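DNA repair protein PprA (Deinococcus deserti, PDB 6MC8) is a DNA-binding protein of DNA damage repair, probably acting in the response to radiation and in genome segregation, where filament formation has been implicated. Local coordinates at residues G118-A123 against A248-P253; L252-F257 against T296-A301. The protein carries 2 engineered substitutions. One frame throughout, in Å; residues are numbered along the deposited sequence.

Interaction 1 of 2, residues G118-A123 against A248-P253; sequences GARAIA and ALNQLP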
loop_
_atom_site.group_PDB
_atom_site.type_symbol
_atom_site.label_atom_id
_atom_site.label_comp_id
_atom_site.label_asym_id
_atom_site.label_seq_id
_atom_site.Cartn_x
_atom_site.Cartn_y
_atom_site.Cartn_z
ATOM N N GLY A 118 -36.813 -11.078 2.578
ATOM C CA GLY A 118 -37.098 -11.526 1.236
ATOM C C GLY A 118 -35.995 -11.141 0.267
ATOM O O GLY A 118 -35.144 -10.299 0.545
ATOM N N ALA A 119 -36.032 -11.764 -0.907
ATOM C CA ALA A 119 -34.922 -11.649 -1.847
ATOM C C ALA A 119 -34.899 -10.288 -2.533
ATOM O O ALA A 119 -33.823 -9.749 -2.814
ATOM C CB ALA A 119 -35.005 -12.765 -2.879
ATOM N N ARG A 120 -36.076 -9.732 -2.830
ATOM C CA ARG A 120 -36.148 -8.404 -3.432
ATOM C C ARG A 120 -35.627 -7.336 -2.480
ATOM O O ARG A 120 -34.919 -6.413 -2.897
ATOM C CB ARG A 120 -37.588 -8.097 -3.854
ATOM C CG ARG A 120 -37.781 -6.701 -4.428
ATOM C CD ARG A 120 -39.186 -6.443 -4.925
ATOM N NE ARG A 120 -39.452 -7.093 -6.201
ATOM C CZ ARG A 120 -40.647 -7.137 -6.779
ATOM N NH1 ARG A 120 -41.693 -6.569 -6.191
ATOM N NH2 ARG A 120 -40.800 -7.751 -7.943
ATOM N N ALA A 121 -35.938 -7.470 -1.190
ATOM C CA ALA A 121 -35.524 -6.475 -0.209
ATOM C C ALA A 121 -34.022 -6.533 0.046
ATOM O O ALA A 121 -33.381 -5.500 0.264
ATOM C CB ALA A 121 -36.303 -6.677 1.088
ATOM N N ILE A 122 -33.446 -7.737 0.032
ATOM C CA ILE A 122 -32.009 -7.888 0.235
ATOM C C ILE A 122 -31.242 -7.364 -0.972
ATOM O O ILE A 122 -30.227 -6.671 -0.828
ATOM C CB ILE A 122 -31.675 -9.362 0.538
ATOM C CG1 ILE A 122 -32.234 -9.770 1.899
ATOM C CG2 ILE A 122 -30.183 -9.622 0.501
ATOM C CD1 ILE A 122 -32.220 -11.260 2.132
ATOM N N ALA A 123 -31.733 -7.656 -2.176
ATOM C CA ALA A 123 -31.076 -7.184 -3.388
ATOM C C ALA A 123 -31.215 -5.677 -3.543
ATOM O O ALA A 123 -30.347 -5.028 -4.130
ATOM C CB ALA A 123 -31.646 -7.903 -4.607
ATOM N N ALA A 248 -44.775 -16.834 -7.955
ATOM C CA ALA A 248 -43.938 -17.776 -7.225
ATOM C C ALA A 248 -42.476 -17.609 -7.607
ATOM O O ALA A 248 -41.581 -17.834 -6.787
ATOM C CB ALA A 248 -44.407 -19.205 -7.488
ATOM N N LEU A 249 -42.208 -17.225 -8.835
ATOM C CA LEU A 249 -40.831 -16.951 -9.291
ATOM C C LEU A 249 -40.289 -15.704 -8.585
ATOM O O LEU A 249 -39.158 -15.675 -8.290
ATOM C CB LEU A 249 -40.851 -16.813 -10.811
ATOM C CG LEU A 249 -39.517 -16.553 -11.498
ATOM C CD1 LEU A 249 -38.578 -17.701 -11.290
ATOM C CD2 LEU A 249 -39.710 -16.316 -12.966
ATOM N N ASN A 250 -41.129 -14.712 -8.348
ATOM C CA ASN A 250 -40.753 -13.439 -7.688
ATOM C C ASN A 250 -40.290 -13.617 -6.245
ATOM O O ASN A 250 -39.567 -12.797 -5.809
ATOM C CB ASN A 250 -41.749 -12.316 -7.930
ATOM C CG ASN A 250 -41.028 -11.064 -8.352
ATOM O OD1 ASN A 250 -40.394 -11.035 -9.404
ATOM N ND2 ASN A 250 -41.087 -10.046 -7.519
ATOM N N GLN A 251 -40.789 -14.613 -5.527
ATOM C CA GLN A 251 -40.351 -14.892 -4.144
ATOM C C GLN A 251 -39.047 -15.674 -4.166
ATOM O O GLN A 251 -38.522 -15.911 -3.131
ATOM C CB GLN A 251 -41.361 -15.740 -3.393
ATOM C CG GLN A 251 -42.791 -15.292 -3.538
ATOM C CD GLN A 251 -43.014 -13.879 -3.079
ATOM O OE1 GLN A 251 -42.600 -13.484 -2.013
ATOM N NE2 GLN A 251 -43.696 -13.111 -3.892
ATOM N N LEU A 252 -38.587 -16.102 -5.317
ATOM C CA LEU A 252 -37.352 -16.856 -5.358
ATOM C C LEU A 252 -36.154 -15.913 -5.458
ATOM O O LEU A 252 -36.250 -14.841 -6.059
ATOM C CB LEU A 252 -37.356 -17.811 -6.544
ATOM C CG LEU A 252 -38.411 -18.917 -6.575
ATOM C CD1 LEU A 252 -38.288 -19.692 -7.863
ATOM C CD2 LEU A 252 -38.301 -19.843 -5.384
ATOM N N PRO A 253 -35.012 -16.290 -4.874
ATOM C CA PRO A 253 -33.801 -15.473 -5.038
ATOM C C PRO A 253 -33.232 -15.511 -6.436
ATOM O O PRO A 253 -32.401 -14.665 -6.777
ATOM C CB PRO A 253 -32.831 -16.081 -4.019
ATOM C CG PRO A 253 -33.294 -17.465 -3.856
ATOM C CD PRO A 253 -34.776 -17.432 -3.977
HETATM O O HOH W 1 -38.481 -11.878 -2.879
#
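With chi1 at 177° and chi2 also extended, Arg-120 leaves its backbone as a straight chain, and the bend at chi3 (-76°) then turns the guanidinium toward the side chain of Asn-250 in the model, though the placement of the two ends is doubtful. The motif is a helix start set against the turn that follows another helix: the first turn of helix 119-127 faces the end of helix 245-250 and the loop into Pro-253. Gly-118 is the N-cap, at phi 98°, a backbone setting glycine adopts readily, and its O accepts from Ile-122 N at 3.1 Å.

Between Arg-120 and Asn-250 the planes of guanidinium and amide are steeply inclined, and the amide nitrogen ND2 is modelled over one guanidinium face. That approach is too close for two donors, so no attraction can be read from it.

The polar link that passes the geometric tests runs through a water. Arg-120 N, an N-H of the first helical turn, donates a hydrogen bond to the water at 3.2 Å, and the water in turn donates to Asn-250 O at 3.3 Å. The same carbonyl oxygen is also bonded to His-256 NE2, so it serves both the water and the ring.

Apart from the bridge the contact is apolar and small, joining the start of helix 119-127 to the 3-10 turn that begins at Pro-253. The methyl of Ala-119 points toward the turn and meets the proline across the nearest backbone approach: Ala-119 CB is 3.7 Å from Pro-253 CA and 4.1 Å from Pro-253 CB.

Interaction 2 of 2, residues L252-F257 against T296-A301; sequences LPEAHF and TRRLAA
Glu-254 carries one whole side of this contact, meeting Arg-298 through its carboxylate and Leu-299 through its aliphatic stem; it lies in a 3-10 turn that packs against the long helix 274-304. The ionic part is a salt bridge: Arg-298 NH2 donates to Glu-254 OE2 at 3.3 Å, but the N-H...O angle of 133° makes the bond weak. Carboxylate and guanidinium planes stand 34° apart and the chains cross at about a right angle, so this is not a flat two-pronged pairing. Arg-298 NH1 lies 3.5 Å from Glu-254 OE2, which keeps the charge close to both nitrogens.

The apolar part involves one leucine branch. Leu-299 CD2 touches Glu-254 CB at 3.6 Å and Glu-254 CG at 3.8 Å. A turn at chi2 (85°) folds the glutamate, letting its stem rest on the leucine while the carboxylate reaches the arginine.

Backbone bonds set the shape that presents Glu-254. Ala-255 N bonds Leu-252 O at 3.2 Å and His-256 N bonds Pro-253 O at 3.1 Å, the three-residue spacing of a 3-10 turn.

Around the contact, Leu-299 also packs on Ala-203, Leu-204 and Ala-207 of helix 200-213, and Phe-257 meets Leu-42 of helix 35-43 and Ile-122 of helix 119-127. The turn thus lies among several helices, just ahead of strand 261-267.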
loop_
_atom_site.group_PDB
_atom_site.type_symbol
_atom_site.label_atom_id
_atom_site.label_comp_id
_atom_site.label_asym_id
_atom_site.label_seq_id
_atom_site.Cartn_x
_atom_site.Cartn_y
_atom_site.Cartn_z
ATOM N N LEU A 252 -38.587 -16.102 -5.317
ATOM C CA LEU A 252 -37.352 -16.856 -5.358
ATOM C C LEU A 252 -36.154 -15.913 -5.458
ATOM O O LEU A 252 -36.250 -14.841 -6.059
ATOM C CB LEU A 252 -37.356 -17.811 -6.544
ATOM C CG LEU A 252 -38.411 -18.917 -6.575
ATOM C CD1 LEU A 252 -38.288 -19.692 -7.863
ATOM C CD2 LEU A 252 -38.301 -19.843 -5.384
ATOM N N PRO A 253 -35.012 -16.290 -4.874
ATOM C CA PRO A 253 -33.801 -15.473 -5.038
ATOM C C PRO A 253 -33.232 -15.511 -6.436
ATOM O O PRO A 253 -32.401 -14.665 -6.777
ATOM C CB PRO A 253 -32.831 -16.081 -4.019
ATOM C CG PRO A 253 -33.294 -17.465 -3.856
ATOM C CD PRO A 253 -34.776 -17.432 -3.977
ATOM N N GLU A 254 -33.666 -16.468 -7.253
ATOM C CA GLU A 254 -33.275 -16.532 -8.651
ATOM C C GLU A 254 -33.836 -15.370 -9.463
ATOM O O GLU A 254 -33.304 -15.048 -10.529
ATOM C CB GLU A 254 -33.738 -17.865 -9.233
ATOM C CG GLU A 254 -32.932 -19.080 -8.783
ATOM C CD GLU A 254 -33.388 -19.660 -7.464
ATOM O OE1 GLU A 254 -34.397 -19.188 -6.917
ATOM O OE2 GLU A 254 -32.731 -20.590 -6.966
ATOM N N ALA A 255 -34.904 -14.733 -8.988
ATOM C CA ALA A 255 -35.433 -13.563 -9.669
ATOM C C ALA A 255 -34.751 -12.269 -9.255
ATOM O O ALA A 255 -35.100 -11.210 -9.781
ATOM C CB ALA A 255 -36.930 -13.432 -9.412
ATOM N N HIS A 256 -33.803 -12.322 -8.318
ATOM C CA HIS A 256 -33.225 -11.115 -7.749
ATOM C C HIS A 256 -31.711 -11.171 -7.623
ATOM O O HIS A 256 -31.104 -10.184 -7.202
ATOM C CB HIS A 256 -33.845 -10.843 -6.375
ATOM C CG HIS A 256 -35.335 -10.752 -6.415
ATOM N ND1 HIS A 256 -35.998 -9.658 -6.922
ATOM C CD2 HIS A 256 -36.289 -11.647 -6.073
ATOM C CE1 HIS A 256 -37.298 -9.873 -6.866
ATOM N NE2 HIS A 256 -37.502 -11.071 -6.352
ATOM N N PHE A 257 -31.087 -12.283 -7.992
ATOM C CA PHE A 257 -29.648 -12.456 -7.898
ATOM C C PHE A 257 -29.171 -13.270 -9.087
ATOM O O PHE A 257 -29.769 -14.291 -9.428
ATOM C CB PHE A 257 -29.253 -13.148 -6.589
ATOM C CG PHE A 257 -29.389 -12.279 -5.379
ATOM C CD1 PHE A 257 -28.353 -11.451 -4.993
ATOM C CD2 PHE A 257 -30.556 -12.275 -4.636
ATOM C CE1 PHE A 257 -28.470 -10.651 -3.884
ATOM C CE2 PHE A 257 -30.682 -11.467 -3.532
ATOM C CZ PHE A 257 -29.635 -10.659 -3.152
ATOM N N THR A 296 -28.077 -21.108 -16.478
ATOM C CA THR A 296 -29.051 -21.210 -17.558
ATOM C C THR A 296 -29.838 -22.513 -17.476
ATOM O O THR A 296 -31.042 -22.533 -17.746
ATOM C CB THR A 296 -28.330 -21.068 -18.902
ATOM O OG1 THR A 296 -27.641 -19.815 -18.931
ATOM C CG2 THR A 296 -29.296 -21.099 -20.062
ATOM N N ARG A 297 -29.199 -23.595 -17.028
ATOM C CA ARG A 297 -29.913 -24.861 -16.906
ATOM C C ARG A 297 -30.807 -24.891 -15.676
ATOM O O ARG A 297 -31.919 -25.425 -15.726
ATOM C CB ARG A 297 -28.931 -26.027 -16.862
ATOM C CG ARG A 297 -28.357 -26.411 -18.194
ATOM C CD ARG A 297 -27.570 -27.694 -18.071
ATOM N NE ARG A 297 -26.385 -27.504 -17.249
ATOM C CZ ARG A 297 -25.211 -27.109 -17.727
ATOM N NH1 ARG A 297 -25.072 -26.871 -19.022
ATOM N NH2 ARG A 297 -24.178 -26.956 -16.910
ATOM N N ARG A 298 -30.347 -24.320 -14.562
ATOM C CA ARG A 298 -31.123 -24.426 -13.332
ATOM C C ARG A 298 -32.314 -23.482 -13.360
ATOM O O ARG A 298 -33.341 -23.754 -12.731
ATOM C CB ARG A 298 -30.235 -24.174 -12.108
ATOM C CG ARG A 298 -29.752 -22.749 -11.902
ATOM C CD ARG A 298 -28.707 -22.681 -10.805
ATOM N NE ARG A 298 -29.228 -23.065 -9.501
ATOM C CZ ARG A 298 -29.799 -22.226 -8.648
ATOM N NH1 ARG A 298 -29.915 -20.944 -8.955
ATOM N NH2 ARG A 298 -30.241 -22.669 -7.484
ATOM N N LEU A 299 -32.213 -22.389 -14.114
ATOM C CA LEU A 299 -33.349 -21.494 -14.266
ATOM C C LEU A 299 -34.352 -22.048 -15.266
ATOM O O LEU A 299 -35.560 -21.856 -15.109
ATOM C CB LEU A 299 -32.868 -20.114 -14.694
ATOM C CG LEU A 299 -32.068 -19.304 -13.687
ATOM C CD1 LEU A 299 -31.476 -18.087 -14.355
ATOM C CD2 LEU A 299 -32.962 -18.908 -12.589
ATOM N N ALA A 300 -33.868 -22.744 -16.296
ATOM C CA ALA A 300 -34.761 -23.336 -17.284
ATOM C C ALA A 300 -35.550 -24.495 -16.691
ATOM O O ALA A 300 -36.683 -24.759 -17.106
ATOM C CB ALA A 300 -33.961 -23.800 -18.498
ATOM N N ALA A 301 -34.968 -25.195 -15.717
ATOM C CA ALA A 301 -35.689 -26.265 -15.041
ATOM C C ALA A 301 -36.781 -25.708 -14.136
ATOM O O ALA A 301 -37.813 -26.355 -13.927
ATOM C CB ALA A 301 -34.711 -27.126 -14.246
#

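Overall arrangement
From the N terminus, interaction 1 comes first: it joins the start of helix 119-127 to the turn after helix 245-250, closing a loop of 124 residues that holds strands 168-176, 179-186 and 189-195 and helices 200-213 and 218-237. Interaction 2 then closes a shorter loop of 38 residues, with strand 261-267 and most of helix 274-304. The loops follow in series, neither crossing nor nesting, and overlap at Leu-252 and Pro-253. Their centres lie 11 Å apart. His-256 touches interaction 1 directly: its CE1 is 3.5 Å from Arg-120 CB. Through the turn, helix 119-127 is tied to helix 274-304.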